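Local coordinates for protein CG14216 (Drosophila melanogaster, PDB 3P9Y) that probably removes phosphate from phosphoserine in the C-terminal domain of RNA polymerase II and takes part in RNA processing and termination, at residues L10-M24 against N36-L48. The protein carries 2 engineered substitutions. Residues are numbered along the deposited sequence; the frame is centred on the assembly and turned at random.
Sequences LAVAVVDSSNMNRSM and NVRSYGTGERVKL. Engineered in segment 10-24: D16 (natural residue Cys).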
ATOM      1  N   LEU A  10      12.281  -2.694  10.526  1.00 23.38           N
ATOM      2  CA  LEU A  10      11.557  -3.414   9.486  1.00 22.04           C
ATOM      3  C   LEU A  10      11.568  -2.648   8.175  1.00 20.90           C
ATOM      4  O   LEU A  10      11.414  -1.428   8.160  1.00 21.11           O
ATOM      5  CB  LEU A  10      10.100  -3.629   9.901  1.00 20.47           C
ATOM      6  CG  LEU A  10       9.858  -4.488  11.140  1.00 22.36           C
ATOM      7  CD1 LEU A  10       8.426  -4.335  11.601  1.00 20.66           C
ATOM      8  CD2 LEU A  10      10.177  -5.948  10.861  1.00 22.20           C
ATOM      9  N   ALA A  11      11.749  -3.373   7.075  1.00 19.06           N
ATOM     10  CA  ALA A  11      11.512  -2.831   5.748  1.00 19.01           C
ATOM     11  C   ALA A  11      10.107  -3.243   5.331  1.00 18.15           C
ATOM     12  O   ALA A  11       9.820  -4.431   5.163  1.00 17.73           O
ATOM     13  CB  ALA A  11      12.545  -3.353   4.761  1.00 20.27           C
ATOM     14  N   VAL A  12       9.229  -2.258   5.173  1.00 16.86           N
ATOM     15  CA  VAL A  12       7.816  -2.511   4.945  1.00 16.28           C
ATOM     16  C   VAL A  12       7.397  -2.034   3.558  1.00 16.12           C
ATOM     17  O   VAL A  12       7.878  -1.016   3.071  1.00 16.20           O
ATOM     18  CB  VAL A  12       6.955  -1.769   6.000  1.00 17.93           C
ATOM     19  CG1 VAL A  12       5.467  -1.984   5.738  1.00 17.08           C
ATOM     20  CG2 VAL A  12       7.326  -2.218   7.405  1.00 17.53           C
ATOM     21  N   ALA A  13       6.500  -2.777   2.924  1.00 14.86           N
ATOM     22  CA  ALA A  13       5.839  -2.302   1.719  1.00 16.26           C
ATOM     23  C   ALA A  13       4.334  -2.383   1.926  1.00 15.12           C
ATOM     24  O   ALA A  13       3.855  -3.262   2.629  1.00 14.05           O
ATOM     25  CB  ALA A  13       6.256  -3.122   0.508  1.00 16.45           C
ATOM     26  N   VAL A  14       3.603  -1.444   1.334  1.00 15.18           N
ATOM     27  CA  VAL A  14       2.151  -1.487   1.305  1.00 14.13           C
ATOM     28  C   VAL A  14       1.727  -1.482  -0.156  1.00 15.55           C
ATOM     29  O   VAL A  14       2.250  -0.706  -0.959  1.00 15.09           O
ATOM     30  CB  VAL A  14       1.533  -0.287   2.034  1.00 15.25           C
ATOM     31  CG1 VAL A  14       0.018  -0.426   2.087  1.00 14.75           C
ATOM     32  CG2 VAL A  14       2.105  -0.180   3.442  1.00 14.60           C
ATOM     33  N   VAL A  15       0.781  -2.350  -0.494  1.00 14.44           N
ATOM     34  CA  VAL A  15       0.464  -2.628  -1.882  1.00 14.95           C
ATOM     35  C   VAL A  15      -1.047  -2.618  -2.115  1.00 16.31           C
ATOM     36  O   VAL A  15      -1.814  -3.216  -1.353  1.00 14.62           O
ATOM     37  CB  VAL A  15       1.047  -3.998  -2.296  1.00 16.30           C
ATOM     38  CG1 VAL A  15       0.869  -4.232  -3.781  1.00 16.88           C
ATOM     39  CG2 VAL A  15       2.524  -4.083  -1.906  1.00 15.49           C
ATOM     40  N   ASP A  16      -1.469  -1.921  -3.165  1.00 16.83           N
ATOM     41  CA  ASP A  16      -2.868  -1.899  -3.574  1.00 17.13           C
ATOM     42  C   ASP A  16      -2.911  -2.191  -5.073  1.00 18.57           C
ATOM     43  O   ASP A  16      -2.054  -2.907  -5.587  1.00 19.35           O
ATOM     44  CB  ASP A  16      -3.509  -0.544  -3.248  1.00 16.85           C
ATOM     45  CG  ASP A  16      -2.780   0.614  -3.899  1.00 18.00           C
ATOM     46  OD1 ASP A  16      -1.967   0.359  -4.805  1.00 17.04           O
ATOM     47  OD2 ASP A  16      -3.008   1.778  -3.500  1.00 17.81           O
ATOM     48  N   SER A  17      -3.885  -1.632  -5.779  1.00 18.80           N
ATOM     49  CA  SER A  17      -3.990  -1.873  -7.214  1.00 21.38           C
ATOM     50  C   SER A  17      -3.258  -0.831  -8.062  1.00 21.10           C
ATOM     51  O   SER A  17      -2.397  -1.183  -8.867  1.00 22.01           O
ATOM     52  CB  SER A  17      -5.455  -1.952  -7.637  1.00 22.16           C
ATOM     53  OG  SER A  17      -5.552  -2.384  -8.983  1.00 25.69           O
ATOM     54  N   SER A  18      -3.588   0.445  -7.882  1.00 20.56           N
ATOM     55  CA  SER A  18      -3.063   1.491  -8.758  1.00 21.67           C
ATOM     56  C   SER A  18      -1.978   2.341  -8.104  1.00 20.53           C
ATOM     57  O   SER A  18      -1.439   3.250  -8.733  1.00 21.07           O
ATOM     58  CB  SER A  18      -4.201   2.397  -9.238  1.00 23.28           C
ATOM     59  OG  SER A  18      -5.125   1.674 -10.034  1.00 25.68           O
ATOM     60  N   ASN A  19      -1.661   2.034  -6.849  1.00 19.91           N
ATOM     61  CA  ASN A  19      -0.688   2.795  -6.067  1.00 18.97           C
ATOM     62  C   ASN A  19      -1.072   4.271  -6.041  1.00 18.69           C
ATOM     63  O   ASN A  19      -0.230   5.152  -6.233  1.00 19.76           O
ATOM     64  CB  ASN A  19       0.717   2.608  -6.641  1.00 19.08           C
ATOM     65  CG  ASN A  19       1.804   3.180  -5.749  1.00 19.36           C
ATOM     66  OD1 ASN A  19       1.714   3.180  -4.522  1.00 18.74           O
ATOM     67  ND2 ASN A  19       2.848   3.659  -6.378  1.00 19.09           N
ATOM     68  N   MET A  20      -2.355   4.519  -5.794  1.00 18.44           N
ATOM     69  CA  MET A  20      -2.935   5.861  -5.853  1.00 19.32           C
ATOM     70  C   MET A  20      -3.567   6.279  -4.531  1.00 18.92           C
ATOM     71  O   MET A  20      -3.245   7.330  -3.990  1.00 18.51           O
ATOM     72  CB  MET A  20      -4.014   5.925  -6.936  1.00 19.33           C
ATOM     73  CG  MET A  20      -3.515   6.430  -8.272  1.00 22.72           C
ATOM     74  SD  MET A  20      -3.032   8.169  -8.229  1.00 22.38           S
ATOM     75  CE  MET A  20      -2.091   8.253  -9.745  1.00 25.45           C
ATOM     76  N   ASN A  21      -4.487   5.465  -4.026  1.00 17.96           N
ATOM     77  CA  ASN A  21      -5.265   5.837  -2.851  1.00 18.66           C
ATOM     78  C   ASN A  21      -4.808   5.113  -1.590  1.00 17.98           C
ATOM     79  O   ASN A  21      -4.105   5.685  -0.763  1.00 17.25           O
ATOM     80  CB  ASN A  21      -6.751   5.563  -3.098  1.00 19.58           C
ATOM     81  CG  ASN A  21      -7.622   5.953  -1.923  1.00 19.08           C
ATOM     82  OD1 ASN A  21      -7.321   6.900  -1.194  1.00 20.92           O
ATOM     83  ND2 ASN A  21      -8.717   5.230  -1.736  1.00 18.77           N
ATOM     84  N   ARG A  22      -5.209   3.854  -1.454  1.00 17.52           N
ATOM     85  CA  ARG A  22      -5.027   3.115  -0.205  1.00 16.55           C
ATOM     86  C   ARG A  22      -3.563   2.939   0.202  1.00 15.43           C
ATOM     87  O   ARG A  22      -3.213   3.144   1.365  1.00 15.17           O
ATOM     88  CB  ARG A  22      -5.721   1.753  -0.307  1.00 17.46           C
ATOM     89  CG  ARG A  22      -7.250   1.837  -0.324  1.00 17.25           C
ATOM     90  CD  ARG A  22      -7.893   0.522  -0.787  1.00 18.17           C
ATOM     91  NE  ARG A  22      -7.536   0.198  -2.168  1.00 18.10           N
ATOM     92  CZ  ARG A  22      -7.850  -0.939  -2.785  1.00 18.48           C
ATOM     93  NH1 ARG A  22      -8.531  -1.881  -2.148  1.00 18.77           N
ATOM     94  NH2 ARG A  22      -7.483  -1.130  -4.042  1.00 18.59           N
ATOM     95  N   SER A  23      -2.705   2.559  -0.740  1.00 15.20           N
ATOM     96  CA  SER A  23      -1.299   2.325  -0.415  1.00 15.62           C
ATOM     97  C   SER A  23      -0.588   3.630  -0.074  1.00 15.42           C
ATOM     98  O   SER A  23       0.344   3.642   0.719  1.00 15.15           O
ATOM     99  CB  SER A  23      -0.570   1.640  -1.572  1.00 16.16           C
ATOM    100  OG  SER A  23      -0.361   2.532  -2.653  1.00 17.37           O
ATOM    101  N   MET A  24      -1.027   4.726  -0.673  1.00 15.98           N
ATOM    102  CA  MET A  24      -0.359   6.007  -0.476  1.00 16.46           C
ATOM    103  C   MET A  24      -0.767   6.661   0.840  1.00 16.03           C
ATOM    104  O   MET A  24       0.034   7.331   1.479  1.00 15.56           O
ATOM    105  CB  MET A  24      -0.640   6.936  -1.656  1.00 17.64           C
ATOM    106  CG  MET A  24       0.014   6.455  -2.940  1.00 18.06           C
ATOM    107  SD  MET A  24       1.801   6.281  -2.749  1.00 18.59           S
ATOM    108  CE  MET A  24       2.319   7.978  -3.010  1.00 19.53           C
ATOM    109  N   ASN A  36      10.353   2.557   7.755  1.00 20.71           N
ATOM    110  CA  ASN A  36      10.919   2.430   6.420  1.00 20.72           C
ATOM    111  C   ASN A  36       9.884   1.779   5.510  1.00 19.55           C
ATOM    112  O   ASN A  36       9.722   0.566   5.530  1.00 18.29           O
ATOM    113  CB  ASN A  36      12.181   1.568   6.480  1.00 20.34           C
ATOM    114  CG  ASN A  36      12.775   1.284   5.106  1.00 22.51           C
ATOM    115  OD1 ASN A  36      12.322   1.811   4.091  1.00 22.65           O
ATOM    116  ND2 ASN A  36      13.800   0.442   5.076  1.00 23.28           N
ATOM    117  N   VAL A  37       9.176   2.583   4.723  1.00 19.42           N
ATOM    118  CA  VAL A  37       8.056   2.067   3.947  1.00 18.55           C
ATOM    119  C   VAL A  37       8.146   2.453   2.470  1.00 19.29           C
ATOM    120  O   VAL A  37       8.567   3.561   2.126  1.00 19.98           O
ATOM    121  CB  VAL A  37       6.707   2.549   4.548  1.00 18.07           C
ATOM    122  CG1 VAL A  37       6.673   4.075   4.650  1.00 17.93           C
ATOM    123  CG2 VAL A  37       5.525   2.027   3.733  1.00 16.40           C
ATOM    124  N   ARG A  38       7.758   1.517   1.606  1.00 17.91           N
ATOM    125  CA  ARG A  38       7.621   1.763   0.172  1.00 18.20           C
ATOM    126  C   ARG A  38       6.240   1.282  -0.246  1.00 17.33           C
ATOM    127  O   ARG A  38       5.640   0.470   0.446  1.00 17.28           O
ATOM    128  CB  ARG A  38       8.702   1.019  -0.622  1.00 20.22           C
ATOM    129  CG  ARG A  38      10.115   1.495  -0.336  1.00 23.90           C
ATOM    130  CD  ARG A  38      11.126   0.841  -1.263  1.00 28.41           C
ATOM    131  NE  ARG A  38      12.448   1.454  -1.157  1.00 34.54           N
ATOM    132  CZ  ARG A  38      13.345   1.153  -0.222  1.00 37.56           C
ATOM    133  NH1 ARG A  38      13.071   0.241   0.707  1.00 35.72           N
ATOM    134  NH2 ARG A  38      14.523   1.766  -0.215  1.00 40.77           N
ATOM    135  N   SER A  39       5.727   1.785  -1.363  1.00 17.14           N
ATOM    136  CA  SER A  39       4.378   1.426  -1.796  1.00 18.07           C
ATOM    137  C   SER A  39       4.336   1.045  -3.267  1.00 18.08           C
ATOM    138  O   SER A  39       5.141   1.522  -4.064  1.00 17.83           O
ATOM    139  CB  SER A  39       3.406   2.581  -1.541  1.00 16.85           C
ATOM    140  OG  SER A  39       3.826   3.759  -2.205  1.00 16.23           O
ATOM    141  N   TYR A  40       3.374   0.194  -3.616  1.00 17.79           N
ATOM    142  CA  TYR A  40       3.222  -0.289  -4.983  1.00 18.51           C
ATOM    143  C   TYR A  40       1.761  -0.616  -5.296  1.00 18.73           C
ATOM    144  O   TYR A  40       0.927  -0.707  -4.396  1.00 17.75           O
ATOM    145  CB  TYR A  40       4.072  -1.546  -5.188  1.00 18.63           C
ATOM    146  CG  TYR A  40       5.517  -1.370  -4.802  1.00 18.36           C
ATOM    147  CD1 TYR A  40       6.443  -0.881  -5.711  1.00 19.94           C
ATOM    148  CD2 TYR A  40       5.956  -1.684  -3.525  1.00 18.40           C
ATOM    149  CE1 TYR A  40       7.767  -0.708  -5.360  1.00 20.59           C
ATOM    150  CE2 TYR A  40       7.276  -1.518  -3.164  1.00 20.24           C
ATOM    151  CZ  TYR A  40       8.178  -1.030  -4.086  1.00 22.14           C
ATOM    152  OH  TYR A  40       9.496  -0.860  -3.730  1.00 22.89           O
ATOM    153  N   GLY A  41       1.465  -0.786  -6.581  1.00 19.15           N
ATOM    154  CA  GLY A  41       0.178  -1.284  -7.029  1.00 19.38           C
ATOM    155  C   GLY A  41       0.426  -2.576  -7.784  1.00 20.09           C
ATOM    156  O   GLY A  41       1.558  -2.853  -8.156  1.00 20.89           O
ATOM    157  N   THR A  42      -0.616  -3.369  -8.012  1.00 21.16           N
ATOM    158  CA  THR A  42      -0.457  -4.657  -8.682  1.00 22.50           C
ATOM    159  C   THR A  42      -1.165  -4.704 -10.037  1.00 24.45           C
ATOM    160  O   THR A  42      -0.966  -5.635 -10.813  1.00 25.86           O
ATOM    161  CB  THR A  42      -0.988  -5.814  -7.813  1.00 21.18           C
ATOM    162  OG1 THR A  42      -2.327  -5.526  -7.393  1.00 20.57           O
ATOM    163  CG2 THR A  42      -0.109  -6.018  -6.593  1.00 20.07           C
ATOM    164  N   GLY A  43      -1.993  -3.704 -10.318  1.00 24.17           N
ATOM    165  CA  GLY A  43      -2.703  -3.641 -11.583  1.00 26.60           C
ATOM    166  C   GLY A  43      -1.766  -3.553 -12.776  1.00 28.70           C
ATOM    167  O   GLY A  43      -0.575  -3.280 -12.634  1.00 27.13           O
ATOM    168  N   GLU A  44      -2.307  -3.792 -13.963  1.00 31.79           N
ATOM    169  CA  GLU A  44      -1.536  -3.648 -15.187  1.00 34.27           C
ATOM    170  C   GLU A  44      -1.316  -2.167 -15.465  1.00 32.71           C
ATOM    171  O   GLU A  44      -0.293  -1.774 -16.019  1.00 33.67           O
ATOM    172  CB  GLU A  44      -2.265  -4.311 -16.359  1.00 36.20           C
ATOM    173  CG  GLU A  44      -2.314  -5.829 -16.267  1.00 41.20           C
ATOM    174  CD  GLU A  44      -3.130  -6.463 -17.381  1.00 52.07           C
ATOM    175  OE1 GLU A  44      -3.946  -5.751 -18.011  1.00 53.29           O
ATOM    176  OE2 GLU A  44      -2.956  -7.678 -17.624  1.00 56.10           O
ATOM    177  N   ARG A  45      -2.282  -1.351 -15.060  1.00 31.95           N
ATOM    178  CA  ARG A  45      -2.211   0.088 -15.276  1.00 32.81           C
ATOM    179  C   ARG A  45      -2.815   0.859 -14.107  1.00 30.69           C
ATOM    180  O   ARG A  45      -3.602   0.319 -13.327  1.00 29.13           O
ATOM    181  CB  ARG A  45      -2.947   0.459 -16.567  1.00 37.89           C
ATOM    182  CG  ARG A  45      -2.368  -0.187 -17.815  1.00 45.39           C
ATOM    183  CD  ARG A  45      -3.264   0.034 -19.020  1.00 58.20           C
ATOM    184  NE  ARG A  45      -2.740  -0.625 -20.214  1.00 74.67           N
ATOM    185  CZ  ARG A  45      -3.351  -0.631 -21.396  1.00 87.32           C
ATOM    186  NH1 ARG A  45      -4.515  -0.013 -21.551  1.00 92.41           N
ATOM    187  NH2 ARG A  45      -2.798  -1.257 -22.426  1.00 93.42           N
ATOM    188  N   VAL A  46      -2.438   2.127 -13.999  1.00 28.98           N
ATOM    189  CA  VAL A  46      -3.011   3.027 -13.006  1.00 27.95           C
ATOM    190  C   VAL A  46      -4.393   3.481 -13.460  1.00 28.53           C
ATOM    191  O   VAL A  46      -4.558   3.945 -14.582  1.00 30.08           O
ATOM    192  CB  VAL A  46      -2.115   4.259 -12.801  1.00 26.91           C
ATOM    193  CG1 VAL A  46      -2.719   5.195 -11.766  1.00 24.97           C
ATOM    194  CG2 VAL A  46      -0.715   3.826 -12.394  1.00 25.71           C
ATOM    195  N   LYS A  47      -5.385   3.352 -12.586  1.00 28.01           N
ATOM    196  CA  LYS A  47      -6.765   3.649 -12.951  1.00 28.98           C
ATOM    197  C   LYS A  47      -7.450   4.547 -11.930  1.00 28.58           C
ATOM    198  O   LYS A  47      -7.640   4.153 -10.782  1.00 29.96           O
ATOM    199  CB  LYS A  47      -7.563   2.350 -13.093  1.00 31.82           C
ATOM    200  CG  LYS A  47      -7.132   1.465 -14.255  1.00 34.82           C
ATOM    201  CD  LYS A  47      -8.128   0.332 -14.475  1.00 41.59           C
ATOM    202  CE  LYS A  47      -7.860  -0.429 -15.768  1.00 49.10           C
ATOM    203  NZ  LYS A  47      -6.547  -1.135 -15.770  1.00 46.34           N
ATOM    204  N   LEU A  48      -7.823   5.748 -12.358  1.00 28.00           N
ATOM    205  CA  LEU A  48      -8.590   6.668 -11.524  1.00 29.08           C
ATOM    206  C   LEU A  48      -9.996   6.819 -12.086  1.00 29.48           C
ATOM    207  O   LEU A  48     -10.200   6.687 -13.289  1.00 30.30           O
ATOM    208  CB  LEU A  48      -7.919   8.042 -11.467  1.00 28.24           C
ATOM    209  CG  LEU A  48      -6.625   8.142 -10.663  1.00 28.15           C
ATOM    210  CD1 LEU A  48      -5.529   7.310 -11.292  1.00 27.83           C
ATOM    211  CD2 LEU A  48      -6.183   9.590 -10.549  1.00 29.14           C
TER
HETATM  212  O   HOH W   1      10.940   0.544   9.728  1.00 19.83           O
HETATM  213  O   HOH W   2      10.670  -0.319   2.797  1.00 18.88           O
HETATM  214  O   HOH W   3      -4.530  -5.342  -8.908  1.00 23.80           O
HETATM  215  O   HOH W   4      -5.301  -0.810 -11.513  1.00 27.89           O
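Strand 11-16 runs parallel to strand 36-41, pairing V12 with V37, V14 with S39 and D16 with G41; the direct hydrogen bonds between the strands are backbone N-H to O=C. V12 N donates to N36 O at 2.9 Å, and the alternation continues through R38 N to V12 O, V14 N to R38 O, Y40 N to V14 O and D16 N to Y40 O. Beyond the strands, G43 N reaches S17 O at 2.9 Å, and S18 OG takes the N-H of K47 at 3.1 Å.

Apolar side chains meet on both faces. On one, V14 CG2 meets V37 CG2 at 4.1 Å, beta-branched residues suiting extended chain, and helix 22-32 covers both. On the other, small A13 sets its CB 4.1 Å from CE2 at the edge of the Y40 ring, while V15 CG1, anti to its backbone N (chi1 -173°), is pressed to 3.5 Å from T42 CG2. Farther on, the bent M20 chain lays CG 3.7 Å from L48 CD1 and CE against V46 CG1. G41 CA lies 3.2 Å from S17 O, the bare glycine backbone packing directly against the loop.

D16, engineered in place of the natural Cys, accepts from N19 N through OD1 in an Asx motif and from S23 N through OD2, the latter from above the carboxylate plane. The backbone N-H groups of S17, S18, M20 and N21, with R22 NE, bind a modified side chain of the bound peptide. In this right-handed beta-alpha-beta unit the first strand runs into the phosphate-binding P-loop and the helix, as in the low-molecular-weight PTP fold.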